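Local coordinates for protein quinoline 2-oxidoreductase medium subunit (Pseudomonas putida, PDB 1T3Q) that binds FAD as the medium subunit of quinoline 2-oxidoreductase, a molybdenum hydroxylase, and probably serves in electron transfer through that flavin, at residues Ile29-Gln34 with Arg108-Gly113; His117-Ala122 with Gly154-Asp159; Leu127-Gly132 with Glu218-Ala223. One frame throughout, in Å; residues are numbered along the deposited sequence.

Contact 1. Residues Ile29-Gln34 with Arg108-Gly113; sequences IIAGGQ and RGTLGG. With FAD (flavin-adenine dinucleotide), chain R.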
loop_
_atom_site.group_PDB
_atom_site.type_symbol
_atom_site.label_atom_id
_atom_site.label_comp_id
_atom_site.label_asym_id
_atom_site.label_seq_id
_atom_site.Cartn_x
_atom_site.Cartn_y
_atom_site.Cartn_z
ATOM N N ILE C 29 11.642 19.329 -38.231
ATOM C CA ILE C 29 12.624 18.262 -38.245
ATOM C C ILE C 29 13.175 18.004 -36.848
ATOM O O ILE C 29 13.281 18.922 -36.038
ATOM C CB ILE C 29 13.826 18.644 -39.143
ATOM C CG1 ILE C 29 13.410 18.636 -40.616
ATOM C CG2 ILE C 29 15.006 17.699 -38.883
ATOM C CD1 ILE C 29 14.431 19.308 -41.527
ATOM N N ILE C 30 13.495 16.745 -36.560
ATOM C CA ILE C 30 14.137 16.423 -35.299
ATOM C C ILE C 30 15.332 15.544 -35.644
ATOM O O ILE C 30 15.222 14.614 -36.444
ATOM C CB ILE C 30 13.224 15.673 -34.281
ATOM C CG1 ILE C 30 14.026 15.434 -32.991
ATOM C CG2 ILE C 30 12.744 14.342 -34.845
ATOM C CD1 ILE C 30 13.247 14.772 -31.858
ATOM N N ALA C 31 16.480 15.881 -35.070
ATOM C CA ALA C 31 17.709 15.133 -35.271
ATOM C C ALA C 31 18.066 14.508 -33.926
ATOM O O ALA C 31 17.488 13.493 -33.544
ATOM C CB ALA C 31 18.816 16.064 -35.746
ATOM N N GLY C 32 18.996 15.122 -33.198
ATOM C CA GLY C 32 19.386 14.594 -31.899
ATOM C C GLY C 32 18.431 14.966 -30.769
ATOM O O GLY C 32 18.458 14.356 -29.698
ATOM N N GLY C 33 17.607 15.985 -31.008
ATOM C CA GLY C 33 16.634 16.438 -30.027
ATOM C C GLY C 33 17.152 17.206 -28.818
ATOM O O GLY C 33 16.353 17.634 -27.987
ATOM N N GLN C 34 18.465 17.415 -28.728
ATOM C CA GLN C 34 19.047 18.099 -27.572
ATOM C C GLN C 34 18.772 19.599 -27.458
ATOM O O GLN C 34 19.043 20.199 -26.419
ATOM C CB GLN C 34 20.553 17.823 -27.514
ATOM C CG GLN C 34 20.886 16.334 -27.637
ATOM C CD GLN C 34 20.209 15.482 -26.572
ATOM O OE1 GLN C 34 20.643 15.446 -25.418
ATOM N NE2 GLN C 34 19.138 14.797 -26.953
ATOM N N ARG C 108 24.119 12.453 -28.647
ATOM C CA ARG C 108 22.900 12.629 -29.443
ATOM C C ARG C 108 22.937 13.847 -30.360
ATOM O O ARG C 108 22.409 13.807 -31.474
ATOM C CB ARG C 108 21.666 12.742 -28.536
ATOM C CG ARG C 108 21.270 11.451 -27.834
ATOM C CD ARG C 108 19.849 11.544 -27.271
ATOM N NE ARG C 108 18.833 11.648 -28.322
ATOM C CZ ARG C 108 18.413 10.632 -29.073
ATOM N NH1 ARG C 108 17.485 10.830 -30.004
ATOM N NH2 ARG C 108 18.904 9.412 -28.886
ATOM N N GLY C 109 23.541 14.931 -29.883
ATOM C CA GLY C 109 23.623 16.147 -30.674
ATOM C C GLY C 109 24.360 15.943 -31.983
ATOM O O GLY C 109 25.326 15.179 -32.044
ATOM N N THR C 110 23.912 16.630 -33.032
ATOM C CA THR C 110 24.534 16.501 -34.346
ATOM C C THR C 110 25.039 17.834 -34.888
ATOM O O THR C 110 24.628 18.906 -34.435
ATOM C CB THR C 110 23.545 15.908 -35.380
ATOM O OG1 THR C 110 22.488 16.845 -35.630
ATOM C CG2 THR C 110 22.947 14.608 -34.863
ATOM N N LEU C 111 25.934 17.759 -35.865
ATOM C CA LEU C 111 26.483 18.955 -36.489
ATOM C C LEU C 111 25.347 19.721 -37.174
ATOM O O LEU C 111 25.199 20.931 -36.990
ATOM C CB LEU C 111 27.555 18.561 -37.519
ATOM C CG LEU C 111 28.179 19.699 -38.334
ATOM C CD1 LEU C 111 28.872 20.693 -37.400
ATOM C CD2 LEU C 111 29.174 19.122 -39.342
ATOM N N GLY C 112 24.543 19.004 -37.954
ATOM C CA GLY C 112 23.432 19.627 -38.653
ATOM C C GLY C 112 22.426 20.275 -37.716
ATOM O O GLY C 112 21.933 21.372 -37.985
ATOM N N GLY C 113 22.114 19.595 -36.618
ATOM C CA GLY C 113 21.167 20.139 -35.658
ATOM C C GLY C 113 21.708 21.383 -34.980
ATOM O O GLY C 113 20.981 22.354 -34.758
HETATM P PA FAD R . 17.705 18.996 -32.660
HETATM O O1A FAD R . 17.522 19.506 -31.274
HETATM O O2A FAD R . 16.974 17.953 -33.074
HETATM O O5B FAD R . 17.160 20.209 -33.393
HETATM C C5B FAD R . 17.886 21.456 -33.642
HETATM C C4B FAD R . 17.001 22.395 -34.568
HETATM O O4B FAD R . 17.521 22.216 -35.944
HETATM C C3B FAD R . 15.457 22.153 -34.691
HETATM O O3B FAD R . 14.761 23.344 -34.913
HETATM C C2B FAD R . 15.384 21.142 -35.876
HETATM O O2B FAD R . 14.156 21.205 -36.558
HETATM C C1B FAD R . 16.457 21.658 -36.788
HETATM N N9A FAD R . 17.162 20.635 -37.560
HETATM C C8A FAD R . 17.893 19.572 -37.068
HETATM N N7A FAD R . 18.599 18.945 -38.007
HETATM C C5A FAD R . 18.304 19.615 -39.171
HETATM C C6A FAD R . 18.776 19.442 -40.582
HETATM N N6A FAD R . 19.598 18.501 -40.975
HETATM N N1A FAD R . 18.249 20.351 -41.490
HETATM C C2A FAD R . 17.375 21.352 -41.122
HETATM N N3A FAD R . 16.887 21.580 -39.868
HETATM C C4A FAD R . 17.334 20.652 -38.933
HETATM N N1 FAD R . 25.569 23.237 -27.881
HETATM C C2 FAD R . 26.727 23.889 -28.025
HETATM O O2 FAD R . 27.025 24.444 -29.052
HETATM N N3 FAD R . 27.591 24.134 -26.904
HETATM C C4 FAD R . 27.228 23.786 -25.605
HETATM O O4 FAD R . 27.978 24.052 -24.694
HETATM C C4X FAD R . 25.924 23.141 -25.421
HETATM N N5 FAD R . 25.499 22.773 -24.168
HETATM C C5X FAD R . 24.311 22.075 -24.059
HETATM C C6 FAD R . 23.881 21.703 -22.743
HETATM C C7 FAD R . 22.698 20.993 -22.537
HETATM C C7M FAD R . 22.274 20.655 -21.124
HETATM C C8 FAD R . 21.870 20.585 -23.698
HETATM C C8M FAD R . 20.582 19.812 -23.549
HETATM C C9 FAD R . 22.295 20.926 -25.011
HETATM C C9A FAD R . 23.497 21.679 -25.203
HETATM N N10 FAD R . 23.996 22.095 -26.516
HETATM C C10 FAD R . 25.136 22.830 -26.640
HETATM C "C1'" FAD R . 23.127 21.860 -27.700
HETATM C "C2'" FAD R . 23.590 20.655 -28.569
HETATM O "O2'" FAD R . 24.769 21.017 -29.296
HETATM C "C3'" FAD R . 22.416 20.335 -29.498
HETATM O "O3'" FAD R . 22.525 18.938 -29.807
HETATM C "C4'" FAD R . 22.429 21.154 -30.817
HETATM O "O4'" FAD R . 22.372 22.559 -30.556
HETATM C "C5'" FAD R . 21.208 20.743 -31.592
HETATM O "O5'" FAD R . 21.520 19.465 -32.418
HETATM P P FAD R . 20.523 18.337 -32.417
HETATM O O1P FAD R . 21.111 17.286 -33.365
HETATM O O2P FAD R . 20.170 17.911 -31.144
HETATM O O3P FAD R . 19.289 18.843 -33.041
#

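Contact 2. Residues His117-Ala122 with Gly154-Asp159; sequences HADAGA and GHYFTD. With FAD (flavin-adenine dinucleotide), chain R.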
loop_
_atom_site.group_PDB
_atom_site.type_symbol
_atom_site.label_atom_id
_atom_site.label_comp_id
_atom_site.label_asym_id
_atom_site.label_seq_id
_atom_site.Cartn_x
_atom_site.Cartn_y
_atom_site.Cartn_z
ATOM N N HIS C 117 19.932 24.949 -35.411
ATOM C CA HIS C 117 19.418 25.587 -34.199
ATOM C C HIS C 117 19.974 27.005 -34.163
ATOM O O HIS C 117 19.283 27.951 -33.782
ATOM C CB HIS C 117 19.842 24.814 -32.950
ATOM C CG HIS C 117 19.285 25.379 -31.678
ATOM N ND1 HIS C 117 17.937 25.604 -31.490
ATOM C CD2 HIS C 117 19.894 25.768 -30.533
ATOM C CE1 HIS C 117 17.741 26.107 -30.286
ATOM N NE2 HIS C 117 18.912 26.217 -29.683
ATOM N N ALA C 118 21.231 27.132 -34.572
ATOM C CA ALA C 118 21.923 28.414 -34.656
ATOM C C ALA C 118 21.991 29.268 -33.390
ATOM O O ALA C 118 21.743 30.478 -33.431
ATOM C CB ALA C 118 21.331 29.234 -35.794
ATOM N N ASP C 119 22.318 28.652 -32.263
ATOM C CA ASP C 119 22.451 29.430 -31.039
ATOM C C ASP C 119 23.700 30.291 -31.259
ATOM O O ASP C 119 24.743 29.781 -31.663
ATOM C CB ASP C 119 22.654 28.514 -29.829
ATOM C CG ASP C 119 22.630 29.275 -28.515
ATOM O OD1 ASP C 119 23.315 30.312 -28.420
ATOM O OD2 ASP C 119 21.931 28.840 -27.575
ATOM N N ALA C 120 23.590 31.591 -31.009
ATOM C CA ALA C 120 24.724 32.490 -31.199
ATOM C C ALA C 120 25.851 32.163 -30.226
ATOM O O ALA C 120 26.964 32.658 -30.375
ATOM C CB ALA C 120 24.287 33.937 -31.017
ATOM N N GLY C 121 25.557 31.323 -29.237
ATOM C CA GLY C 121 26.566 30.955 -28.261
ATOM C C GLY C 121 27.150 29.582 -28.521
ATOM O O GLY C 121 28.020 29.130 -27.784
ATOM N N ALA C 122 26.685 28.922 -29.579
ATOM C CA ALA C 122 27.150 27.580 -29.921
ATOM C C ALA C 122 28.497 27.563 -30.637
ATOM O O ALA C 122 28.827 28.483 -31.386
ATOM C CB ALA C 122 26.104 26.876 -30.779
ATOM N N GLY C 154 22.227 34.997 -37.497
ATOM C CA GLY C 154 22.042 35.574 -36.178
ATOM C C GLY C 154 21.549 34.546 -35.178
ATOM O O GLY C 154 21.440 33.360 -35.494
ATOM N N HIS C 155 21.248 34.998 -33.967
ATOM C CA HIS C 155 20.766 34.102 -32.927
ATOM C C HIS C 155 19.462 33.444 -33.373
ATOM O O HIS C 155 18.450 34.123 -33.558
ATOM C CB HIS C 155 20.549 34.882 -31.631
ATOM C CG HIS C 155 20.349 34.012 -30.433
ATOM N ND1 HIS C 155 21.227 33.005 -30.093
ATOM C CD2 HIS C 155 19.382 34.003 -29.485
ATOM C CE1 HIS C 155 20.810 32.413 -28.989
ATOM N NE2 HIS C 155 19.692 33.001 -28.599
ATOM N N TYR C 156 19.498 32.122 -33.537
ATOM C CA TYR C 156 18.339 31.343 -33.983
ATOM C C TYR C 156 17.864 31.843 -35.342
ATOM O O TYR C 156 16.669 31.837 -35.636
ATOM C CB TYR C 156 17.180 31.443 -32.985
ATOM C CG TYR C 156 17.523 31.023 -31.573
ATOM C CD1 TYR C 156 18.350 29.927 -31.327
ATOM C CD2 TYR C 156 17.006 31.717 -30.481
ATOM C CE1 TYR C 156 18.654 29.534 -30.027
ATOM C CE2 TYR C 156 17.302 31.331 -29.177
ATOM C CZ TYR C 156 18.128 30.240 -28.957
ATOM O OH TYR C 156 18.433 29.868 -27.669
ATOM N N PHE C 157 18.811 32.270 -36.168
ATOM C CA PHE C 157 18.493 32.805 -37.486
ATOM C C PHE C 157 19.450 32.252 -38.540
ATOM O O PHE C 157 20.641 32.559 -38.523
ATOM C CB PHE C 157 18.602 34.333 -37.436
ATOM C CG PHE C 157 18.105 35.032 -38.671
ATOM C CD1 PHE C 157 18.421 36.371 -38.887
ATOM C CD2 PHE C 157 17.305 34.371 -39.601
ATOM C CE1 PHE C 157 17.947 37.045 -40.010
ATOM C CE2 PHE C 157 16.827 35.035 -40.725
ATOM C CZ PHE C 157 17.148 36.376 -40.930
ATOM N N THR C 158 18.931 31.437 -39.454
ATOM C CA THR C 158 19.761 30.865 -40.509
ATOM C C THR C 158 19.182 31.149 -41.892
ATOM O O THR C 158 18.071 31.668 -42.020
ATOM C CB THR C 158 19.903 29.336 -40.367
ATOM O OG1 THR C 158 18.656 28.710 -40.693
ATOM C CG2 THR C 158 20.303 28.964 -38.949
ATOM N N ASP C 159 19.947 30.792 -42.920
ATOM C CA ASP C 159 19.548 30.994 -44.309
ATOM C C ASP C 159 18.559 29.921 -44.746
ATOM O O ASP C 159 18.044 29.951 -45.863
ATOM C CB ASP C 159 20.780 30.940 -45.217
ATOM C CG ASP C 159 20.462 31.317 -46.649
ATOM O OD1 ASP C 159 20.947 30.623 -47.569
ATOM O OD2 ASP C 159 19.732 32.314 -46.851
HETATM P PA FAD R . 17.705 18.996 -32.660
HETATM O O1A FAD R . 17.522 19.506 -31.274
HETATM O O2A FAD R . 16.974 17.953 -33.074
HETATM O O5B FAD R . 17.160 20.209 -33.393
HETATM C C5B FAD R . 17.886 21.456 -33.642
HETATM C C4B FAD R . 17.001 22.395 -34.568
HETATM O O4B FAD R . 17.521 22.216 -35.944
HETATM C C3B FAD R . 15.457 22.153 -34.691
HETATM O O3B FAD R . 14.761 23.344 -34.913
HETATM C C2B FAD R . 15.384 21.142 -35.876
HETATM O O2B FAD R . 14.156 21.205 -36.558
HETATM C C1B FAD R . 16.457 21.658 -36.788
HETATM N N9A FAD R . 17.162 20.635 -37.560
HETATM C C8A FAD R . 17.893 19.572 -37.068
HETATM N N7A FAD R . 18.599 18.945 -38.007
HETATM C C5A FAD R . 18.304 19.615 -39.171
HETATM C C6A FAD R . 18.776 19.442 -40.582
HETATM N N6A FAD R . 19.598 18.501 -40.975
HETATM N N1A FAD R . 18.249 20.351 -41.490
HETATM C C2A FAD R . 17.375 21.352 -41.122
HETATM N N3A FAD R . 16.887 21.580 -39.868
HETATM C C4A FAD R . 17.334 20.652 -38.933
HETATM N N1 FAD R . 25.569 23.237 -27.881
HETATM C C2 FAD R . 26.727 23.889 -28.025
HETATM O O2 FAD R . 27.025 24.444 -29.052
HETATM N N3 FAD R . 27.591 24.134 -26.904
HETATM C C4 FAD R . 27.228 23.786 -25.605
HETATM O O4 FAD R . 27.978 24.052 -24.694
HETATM C C4X FAD R . 25.924 23.141 -25.421
HETATM N N5 FAD R . 25.499 22.773 -24.168
HETATM C C5X FAD R . 24.311 22.075 -24.059
HETATM C C6 FAD R . 23.881 21.703 -22.743
HETATM C C7 FAD R . 22.698 20.993 -22.537
HETATM C C7M FAD R . 22.274 20.655 -21.124
HETATM C C8 FAD R . 21.870 20.585 -23.698
HETATM C C8M FAD R . 20.582 19.812 -23.549
HETATM C C9 FAD R . 22.295 20.926 -25.011
HETATM C C9A FAD R . 23.497 21.679 -25.203
HETATM N N10 FAD R . 23.996 22.095 -26.516
HETATM C C10 FAD R . 25.136 22.830 -26.640
HETATM C "C1'" FAD R . 23.127 21.860 -27.700
HETATM C "C2'" FAD R . 23.590 20.655 -28.569
HETATM O "O2'" FAD R . 24.769 21.017 -29.296
HETATM C "C3'" FAD R . 22.416 20.335 -29.498
HETATM O "O3'" FAD R . 22.525 18.938 -29.807
HETATM C "C4'" FAD R . 22.429 21.154 -30.817
HETATM O "O4'" FAD R . 22.372 22.559 -30.556
HETATM C "C5'" FAD R . 21.208 20.743 -31.592
HETATM O "O5'" FAD R . 21.520 19.465 -32.418
HETATM P P FAD R . 20.523 18.337 -32.417
HETATM O O1P FAD R . 21.111 17.286 -33.365
HETATM O O2P FAD R . 20.170 17.911 -31.144
HETATM O O3P FAD R . 19.289 18.843 -33.041
HETATM O O HOH W 1 19.695 27.374 -27.376
#

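Contact 3. Residues Leu127-Gly132 with Glu218-Ala223; sequences LMATLG and ERAHQA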
loop_
_atom_site.group_PDB
_atom_site.type_symbol
_atom_site.label_atom_id
_atom_site.label_comp_id
_atom_site.label_asym_id
_atom_site.label_seq_id
_atom_site.Cartn_x
_atom_site.Cartn_y
_atom_site.Cartn_z
ATOM N N LEU C 127 32.513 27.987 -35.468
ATOM C CA LEU C 127 33.643 27.298 -36.086
ATOM C C LEU C 127 33.506 27.104 -37.593
ATOM O O LEU C 127 34.438 27.387 -38.351
ATOM C CB LEU C 127 33.863 25.939 -35.422
ATOM C CG LEU C 127 35.119 25.194 -35.880
ATOM C CD1 LEU C 127 36.363 25.990 -35.488
ATOM C CD2 LEU C 127 35.154 23.811 -35.248
ATOM N N MET C 128 32.354 26.613 -38.033
ATOM C CA MET C 128 32.149 26.392 -39.461
ATOM C C MET C 128 32.344 27.677 -40.260
ATOM O O MET C 128 32.967 27.664 -41.321
ATOM C CB MET C 128 30.756 25.814 -39.715
ATOM C CG MET C 128 30.547 24.430 -39.122
ATOM S SD MET C 128 31.793 23.224 -39.658
ATOM C CE MET C 128 32.916 23.208 -38.234
ATOM N N ALA C 129 31.818 28.787 -39.749
ATOM C CA ALA C 129 31.959 30.068 -40.432
ATOM C C ALA C 129 33.427 30.456 -40.490
ATOM O O ALA C 129 33.933 30.868 -41.533
ATOM C CB ALA C 129 31.161 31.152 -39.700
ATOM N N THR C 130 34.105 30.308 -39.357
ATOM C CA THR C 130 35.513 30.645 -39.237
ATOM C C THR C 130 36.407 29.794 -40.139
ATOM O O THR C 130 37.407 30.280 -40.674
ATOM C CB THR C 130 35.968 30.498 -37.767
ATOM O OG1 THR C 130 35.228 31.418 -36.953
ATOM C CG2 THR C 130 37.445 30.789 -37.625
ATOM N N LEU C 131 36.049 28.528 -40.307
ATOM C CA LEU C 131 36.831 27.631 -41.149
ATOM C C LEU C 131 36.434 27.740 -42.614
ATOM O O LEU C 131 36.947 27.009 -43.460
ATOM C CB LEU C 131 36.666 26.188 -40.672
ATOM C CG LEU C 131 37.258 25.918 -39.289
ATOM C CD1 LEU C 131 36.989 24.481 -38.893
ATOM C CD2 LEU C 131 38.755 26.207 -39.311
ATOM N N GLY C 132 35.517 28.654 -42.908
ATOM C CA GLY C 132 35.071 28.846 -44.277
ATOM C C GLY C 132 34.410 27.624 -44.883
ATOM O O GLY C 132 34.661 27.281 -46.037
ATOM N N GLU C 218 25.876 38.271 -32.184
ATOM C CA GLU C 218 24.995 37.271 -32.776
ATOM C C GLU C 218 25.601 36.397 -33.865
ATOM O O GLU C 218 25.051 35.345 -34.194
ATOM C CB GLU C 218 23.722 37.932 -33.298
ATOM C CG GLU C 218 22.621 37.989 -32.256
ATOM C CD GLU C 218 21.287 38.382 -32.843
ATOM O OE1 GLU C 218 20.946 37.874 -33.933
ATOM O OE2 GLU C 218 20.576 39.191 -32.211
ATOM N N ARG C 219 26.726 36.826 -34.425
ATOM C CA ARG C 219 27.395 36.058 -35.470
ATOM C C ARG C 219 28.888 36.086 -35.190
ATOM O O ARG C 219 29.369 36.942 -34.450
ATOM C CB ARG C 219 27.134 36.675 -36.846
ATOM C CG ARG C 219 25.693 37.092 -37.089
ATOM C CD ARG C 219 25.558 37.798 -38.425
ATOM N NE ARG C 219 25.705 36.872 -39.543
ATOM C CZ ARG C 219 25.776 37.240 -40.818
ATOM N NH1 ARG C 219 25.903 36.321 -41.767
ATOM N NH2 ARG C 219 25.737 38.528 -41.144
ATOM N N ALA C 220 29.621 35.152 -35.785
ATOM C CA ALA C 220 31.063 35.104 -35.595
ATOM C C ALA C 220 31.662 36.430 -36.054
ATOM O O ALA C 220 31.197 37.035 -37.021
ATOM C CB ALA C 220 31.661 33.959 -36.396
ATOM N N HIS C 221 32.686 36.888 -35.346
ATOM C CA HIS C 221 33.342 38.132 -35.705
ATOM C C HIS C 221 34.735 37.846 -36.225
ATOM O O HIS C 221 35.606 37.399 -35.476
ATOM C CB HIS C 221 33.444 39.068 -34.502
ATOM C CG HIS C 221 34.239 40.307 -34.774
ATOM N ND1 HIS C 221 35.431 40.582 -34.138
ATOM C CD2 HIS C 221 34.023 41.332 -35.631
ATOM C CE1 HIS C 221 35.917 41.723 -34.593
ATOM N NE2 HIS C 221 35.080 42.199 -35.499
ATOM N N GLN C 222 34.938 38.089 -37.512
ATOM C CA GLN C 222 36.246 37.886 -38.113
ATOM C C GLN C 222 36.970 39.207 -37.884
ATOM O O GLN C 222 36.640 40.229 -38.498
ATOM C CB GLN C 222 36.097 37.576 -39.607
ATOM C CG GLN C 222 35.177 36.387 -39.886
ATOM C CD GLN C 222 35.669 35.082 -39.262
ATOM O OE1 GLN C 222 34.870 34.204 -38.926
ATOM N NE2 GLN C 222 36.983 34.946 -39.116
ATOM N N ALA C 223 37.935 39.182 -36.966
ATOM C CA ALA C 223 38.698 40.368 -36.592
ATOM C C ALA C 223 39.748 40.757 -37.619
ATOM O O ALA C 223 40.946 40.543 -37.413
ATOM C CB ALA C 223 39.358 40.150 -35.232
#

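Contact 1. Residues Ile29-Gln34 with Arg108-Gly113
Gly32 lies against Arg108 and Thr110 where two loops of the PCMH-type FAD-binding domain, the glycine-rich turn after strand 28-30 and the loop leading into helix 111-117, close around the cofactor's diphosphate. The tight part is backbone against backbone. Gly32 CA makes a CA-H...O contact with Arg108 O at 3.2 Å, and a beta carbon on Gly32 would run into that carbonyl; one on Gly109 or Gly113 would collide with FAD itself. Three donors grip FAD O1P: Gly32 N, Thr110 N and the Thr110 hydroxyl, whose OG1 stands 2.7 Å from O1P. As the N-cap, Thr110 OG1 also accepts from Gly113 N at 2.9 Å.

The outer side, where Arg108 is partly exposed, is looser and made by side chains. A bend at chi3 (66°) brings Arg108 NE round to donate to Gly32 O at 3.1 Å. Gln34 NE2 reaches the same oxygen from the opposite face of its carbonyl plane, at 2.9 Å. An alanine in place of Arg108 would probably leave Gly32 O with Gln34 as its one remaining side-chain donor here and open a gap beside the Gln34 amide, where the arginine CD and NE had packed. Met65 of the small subunit packs on the arginine. The Gln34 and Arg108 side chains cross at about a right angle, Gln34 NE2 resting 3.3 Å from Arg108 CD.

Contact 2. Residues His117-Ala122 with Gly154-Asp159
The turn of a small beta hairpin, strands 152-154 and 157-158, docks on the loop that links helix 111-117 to helix 123-130 beside the FAD site, with Tyr156 and His155 meeting Ala118 and Ala120. Two bonds join the loops. Tyr156 N, in the type II turn from Gly154 to Phe157, donates to Ala118 O at 2.8 Å. Ala120 N donates to His155 ND1 at 2.9 Å; this bond is nearly straight (168°) and lies in the ring plane, so ND1 serves as an acceptor, which would help hold the imidazole in its rotation.

Asp119 OD1 approaches the edge of the same ring, 3.3 Å from His155 CE1, while accepting from Gly121 N in an Asx turn. Ala118 CB and Thr158 CG2 are pressed to 3.3 Å, closer than usual for two methyls.

Nearer the cofactor, His117 has CG anti to its backbone N (chi1 -177°), and its imidazole lies side by side with the Tyr156 phenol. The two planes are inclined at 50°, and His117 NE2 comes within 3.3 Å of Tyr156 CE1. His117 O meets the rim of that phenol in plane, at CD1. Farther along the loop, Ala122 CB touches the flavin carbonyl oxygen FAD O2 at 3.1 Å. A single water ties together the polar ends of three side chains: it lies 2.7 Å from His117 NE2, donates to Asp119 OD2, and sits 2.8 Å from Tyr156 OH.

Contact 3. Residues Leu127-Gly132 with Glu218-Ala223
Thr130 holds OG1 anti to its carbonyl carbon (chi1 -62°), and the chain of Gln222 is bent at chi2 (-61°), which sends CD away from its strand toward helix 123-130. The oxygen of that amide meets the threonine. Thr130 OG1 and Gln222 OE1 come to 3.4 Å, a contact that is not a hydrogen bond; the threonine hydroxyl is bonded instead to Phe126 O, one turn earlier in its helix. Gln222 OE1 also lies 3.6 Å from Thr130 CA, so the amide oxygen rests against the threonine backbone as well as its side chain, the two side chains crossing obliquely.

A second, apolar touch lies alongside: Ala129 CB faces Ala220 CB at 4.4 Å, a loose apolar contact. The same Ala220 CB is equally far, 4.4 Å, from Thr130 OG1. The whole interface is small, burying 129 Å² over both sides. It joins the C-terminal end of helix 123-130, in the FAD-binding domain, to the edge strand 221-222 of the four-stranded antiparallel sheet of the CO dehydrogenase flavoprotein C-terminal domain. Thr130 additionally touches Trp178 and Ala212, and Gln222 also touches Ala212 and Arg210 of strand 205-214. The helix finishes here in a Schellman motif, with Gly132 at positive phi (62°) and its N donating to Ala129 O at 3.0 Å, while Leu131 N donates to Leu127 O at 2.8 Å.

How the contacts relate
The three contacts run from the diphosphate of FAD out to the junction with the C-terminal domain. Contacts 1 and 2, with centres 14 Å apart, both touch the cofactor and lie at opposite ends of helix 111-117: contact 1 at its N-terminus by the phosphates, contact 2 at and just past its C-terminus. Contact 3 touches no cofactor; the side chain of Ala220 is about 13 Å from FAD. Contacts 2 and 3, 12 Å apart at their centres, meet directly, His155 N lying 2.9 Å from Glu218 OE1 in a probable hydrogen bond and Ala120 CB 3.6 Å from Glu218 O. Contacts 1 and 3 are 21 Å apart, centre to centre.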